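NanS-p (Escherichia phage vB_EcoP_24B, PDB 6YP6) is a phage carbohydrate esterase, of which the part described here probably binds carbohydrate. Local coordinates at residues A[114-119]-A[128-133]. Sequence-based numbering, arbitrary orientation.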
ATOM      1  N   LEU A 114      -2.937  -9.496   4.715  1.00  7.44           N
ATOM      2  CA  LEU A 114      -1.718  -8.989   5.346  1.00  7.65           C
ATOM      3  C   LEU A 114      -1.558  -7.492   5.139  1.00  7.85           C
ATOM      4  O   LEU A 114      -0.714  -6.873   5.801  1.00  8.74           O
ATOM      5  CB  LEU A 114      -0.492  -9.721   4.807  1.00  8.19           C
ATOM      6  CG  LEU A 114      -0.482 -11.232   5.051  1.00  9.47           C
ATOM      7  CD1 LEU A 114       0.805 -11.812   4.492  1.00 10.37           C
ATOM      8  CD2 LEU A 114      -0.663 -11.579   6.520  1.00 11.29           C
ATOM      9  N   ALA A 115      -2.342  -6.911   4.231  1.00  7.66           N
ATOM     10  CA  ALA A 115      -2.393  -5.472   4.048  1.00  7.74           C
ATOM     11  C   ALA A 115      -3.810  -5.086   3.678  1.00  6.92           C
ATOM     12  O   ALA A 115      -4.438  -5.746   2.851  1.00  6.81           O
ATOM     13  CB  ALA A 115      -1.456  -5.017   2.939  1.00  8.29           C
ATOM     14  N   ALA A 116      -4.295  -4.007   4.282  1.00  6.73           N
ATOM     15  CA  ALA A 116      -5.575  -3.402   3.907  1.00  7.00           C
ATOM     16  C   ALA A 116      -5.503  -1.938   4.328  1.00  6.75           C
ATOM     17  O   ALA A 116      -6.226  -1.481   5.217  1.00  7.72           O
ATOM     18  CB  ALA A 116      -6.759  -4.126   4.531  1.00  7.78           C
ATOM     19  N   PHE A 117      -4.552  -1.232   3.742  1.00  6.52           N
ATOM     20  CA  PHE A 117      -4.133   0.066   4.234  1.00  6.65           C
ATOM     21  C   PHE A 117      -4.376   1.119   3.169  1.00  7.01           C
ATOM     22  O   PHE A 117      -4.009   0.915   2.011  1.00  8.31           O
ATOM     23  CB  PHE A 117      -2.637   0.041   4.578  1.00  7.17           C
ATOM     24  CG  PHE A 117      -2.231  -1.119   5.452  1.00  7.48           C
ATOM     25  CD1 PHE A 117      -2.947  -1.430   6.586  1.00  7.87           C
ATOM     26  CD2 PHE A 117      -1.154  -1.915   5.114  1.00  7.88           C
ATOM     27  CE1 PHE A 117      -2.579  -2.520   7.391  1.00  8.69           C
ATOM     28  CE2 PHE A 117      -0.775  -2.982   5.909  1.00  8.16           C
ATOM     29  CZ  PHE A 117      -1.487  -3.287   7.038  1.00  8.45           C
ATOM     30  N   TYR A 118      -4.998   2.235   3.538  1.00  6.51           N
ATOM     31  CA  TYR A 118      -5.281   3.270   2.558  1.00  6.66           C
ATOM     32  C   TYR A 118      -4.845   4.631   3.064  1.00  6.47           C
ATOM     33  O   TYR A 118      -4.697   4.879   4.265  1.00  7.11           O
ATOM     34  CB  TYR A 118      -6.753   3.244   2.104  1.00  7.16           C
ATOM     35  CG  TYR A 118      -7.787   3.553   3.162  1.00  7.37           C
ATOM     36  CD1 TYR A 118      -8.268   2.560   4.016  1.00  7.75           C
ATOM     37  CD2 TYR A 118      -8.302   4.826   3.301  1.00  7.25           C
ATOM     38  CE1 TYR A 118      -9.224   2.848   4.979  1.00  7.96           C
ATOM     39  CE2 TYR A 118      -9.257   5.122   4.253  1.00  7.82           C
ATOM     40  CZ  TYR A 118      -9.708   4.126   5.097  1.00  8.06           C
ATOM     41  OH  TYR A 118     -10.640   4.365   6.079  1.00  8.65           O
ATOM     42  N   ILE A 119      -4.644   5.508   2.093  1.00  6.76           N
ATOM     43  CA  ILE A 119      -4.106   6.840   2.305  1.00  6.44           C
ATOM     44  C   ILE A 119      -5.160   7.828   1.805  1.00  6.75           C
ATOM     45  O   ILE A 119      -5.636   7.715   0.668  1.00  6.85           O
ATOM     46  CB  ILE A 119      -2.766   7.006   1.566  1.00  6.99           C
ATOM     47  CG1 ILE A 119      -1.729   6.000   2.060  1.00  7.95           C
ATOM     48  CG2 ILE A 119      -2.266   8.442   1.691  1.00  8.15           C
ATOM     49  CD1 ILE A 119      -0.502   5.931   1.190  1.00  9.29           C
ATOM     50  N   VAL A 128      -2.982   7.638   7.195  1.00  7.40           N
ATOM     51  CA  VAL A 128      -2.862   6.223   6.881  1.00  7.38           C
ATOM     52  C   VAL A 128      -3.897   5.486   7.720  1.00  6.77           C
ATOM     53  O   VAL A 128      -3.897   5.612   8.948  1.00  7.59           O
ATOM     54  CB  VAL A 128      -1.462   5.687   7.204  1.00 10.12           C
ATOM     55  CG1 VAL A 128      -1.364   4.231   6.791  1.00 10.64           C
ATOM     56  CG2 VAL A 128      -0.364   6.507   6.566  1.00 11.58           C
ATOM     57  N   MET A 129      -4.765   4.707   7.066  1.00  6.97           N
ATOM     58  CA  MET A 129      -5.906   4.065   7.685  1.00  7.45           C
ATOM     59  C   MET A 129      -5.865   2.563   7.430  1.00  6.90           C
ATOM     60  O   MET A 129      -5.333   2.107   6.422  1.00  7.26           O
ATOM     61  CB  MET A 129      -7.204   4.607   7.054  1.00  7.78           C
ATOM     62  CG  MET A 129      -7.357   6.110   7.113  1.00  8.61           C
ATOM     63  SD  MET A 129      -7.524   6.803   8.771  1.00 10.59           S
ATOM     64  CE  MET A 129      -9.059   6.076   9.302  1.00 11.85           C
ATOM     65  N   TYR A 130      -6.466   1.807   8.347  1.00  6.93           N
ATOM     66  CA  TYR A 130      -6.604   0.357   8.238  1.00  7.02           C
ATOM     67  C   TYR A 130      -8.065   0.031   7.997  1.00  7.25           C
ATOM     68  O   TYR A 130      -8.915   0.309   8.850  1.00  8.19           O
ATOM     69  CB  TYR A 130      -6.096  -0.298   9.524  1.00  7.55           C
ATOM     70  CG  TYR A 130      -6.044  -1.810   9.564  1.00  7.37           C
ATOM     71  CD1 TYR A 130      -6.032  -2.589   8.421  1.00  7.31           C
ATOM     72  CD2 TYR A 130      -5.970  -2.460  10.785  1.00  7.57           C
ATOM     73  CE1 TYR A 130      -5.958  -3.983   8.494  1.00  7.62           C
ATOM     74  CE2 TYR A 130      -5.909  -3.837  10.869  1.00  7.68           C
ATOM     75  CZ  TYR A 130      -5.896  -4.600   9.726  1.00  7.74           C
ATOM     76  OH  TYR A 130      -5.848  -5.973   9.830  1.00  8.55           O
ATOM     77  N   HIS A 131      -8.351  -0.565   6.839  1.00  7.09           N
ATOM     78  CA  HIS A 131      -9.713  -0.957   6.472  1.00  7.91           C
ATOM     79  C   HIS A 131     -10.031  -2.314   7.095  1.00  7.64           C
ATOM     80  O   HIS A 131     -10.019  -3.365   6.445  1.00  8.93           O
ATOM     81  CB  HIS A 131      -9.838  -1.002   4.962  1.00  8.51           C
ATOM     82  CG  HIS A 131     -11.241  -1.160   4.464  1.00  9.19           C
ATOM     83  ND1 HIS A 131     -11.572  -0.932   3.147  1.00 11.08           N
ATOM     84  CD2 HIS A 131     -12.397  -1.504   5.087  1.00  9.59           C
ATOM     85  CE1 HIS A 131     -12.867  -1.141   2.980  1.00 11.50           C
ATOM     86  NE2 HIS A 131     -13.390  -1.499   4.136  1.00 11.16           N
ATOM     87  N   ASN A 132     -10.297  -2.291   8.396  1.00  7.97           N
ATOM     88  CA  ASN A 132     -10.574  -3.519   9.124  1.00  8.66           C
ATOM     89  C   ASN A 132     -11.940  -3.500   9.801  1.00  9.14           C
ATOM     90  O   ASN A 132     -12.242  -4.429  10.554  1.00 11.82           O
ATOM     91  CB  ASN A 132      -9.469  -3.871  10.125  1.00  9.33           C
ATOM     92  CG  ASN A 132      -9.509  -3.008  11.354  1.00  9.52           C
ATOM     93  OD1 ASN A 132      -9.884  -1.839  11.317  1.00  9.37           O
ATOM     94  ND2 ASN A 132      -9.102  -3.590  12.472  1.00 10.02           N
ATOM     95  N   ALA A 133     -12.787  -2.519   9.500  1.00  8.72           N
ATOM     96  CA  ALA A 133     -14.127  -2.424  10.050  1.00  8.91           C
ATOM     97  C   ALA A 133     -15.154  -2.456   8.928  1.00  9.33           C
ATOM     98  O   ALA A 133     -14.864  -2.121   7.786  1.00  9.76           O
ATOM     99  CB  ALA A 133     -14.282  -1.135  10.866  1.00  9.51           C
TER
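The aromatic ring of Y118 lies across its cross-strand partner M129, whose CB sits over one ring face, 3.4 Å from the centroid and only 19° off the normal. This CH-pi contact is tight: Y118 CZ comes within 3.2 Å of M129 CB. The first torsion of Y118 sets CG between its own backbone N and carbonyl carbon. The ring lies over M129 of the neighbouring strand, and H131 CB meets its edge. Beyond the ring, Y118 OH is hydrogen-bonded to N139 ND2.

Strands 113-121 and 125-130 form an antiparallel hairpin within a seven-stranded sheet. Y118 and M129 are a hydrogen-bonded pair, closed by M129 N to Y118 O (2.8 Å) and Y118 N to M129 O (2.9 Å). Past the non-hydrogen-bonded F117-Y130 pair, H131 N donates nearly straight to A116 O (2.8 Å, 166° at the hydrogen). A116 belongs to a classic beta bulge, since A116 and F117 both face F92, and H131 centres an inverse gamma turn, so this bond joins two irregularities where the regular pairing ends.

On the other face of the sheet, F117 CE1 packs on Y130 CD1 at 3.6 Å, the rings inclined at 52°. F157 stacks on F117, and I119 and V128 touch L155; both partners lie on strand 152-159 of the other sheet, which puts this face between the two sheets. Y130 OH is hydrogen-bonded to T182 N. The chemistry implies a hairpin held by backbone bonds between aromatic contacts on both faces, with the tyrosine hydroxyls anchoring it to the flanking loops.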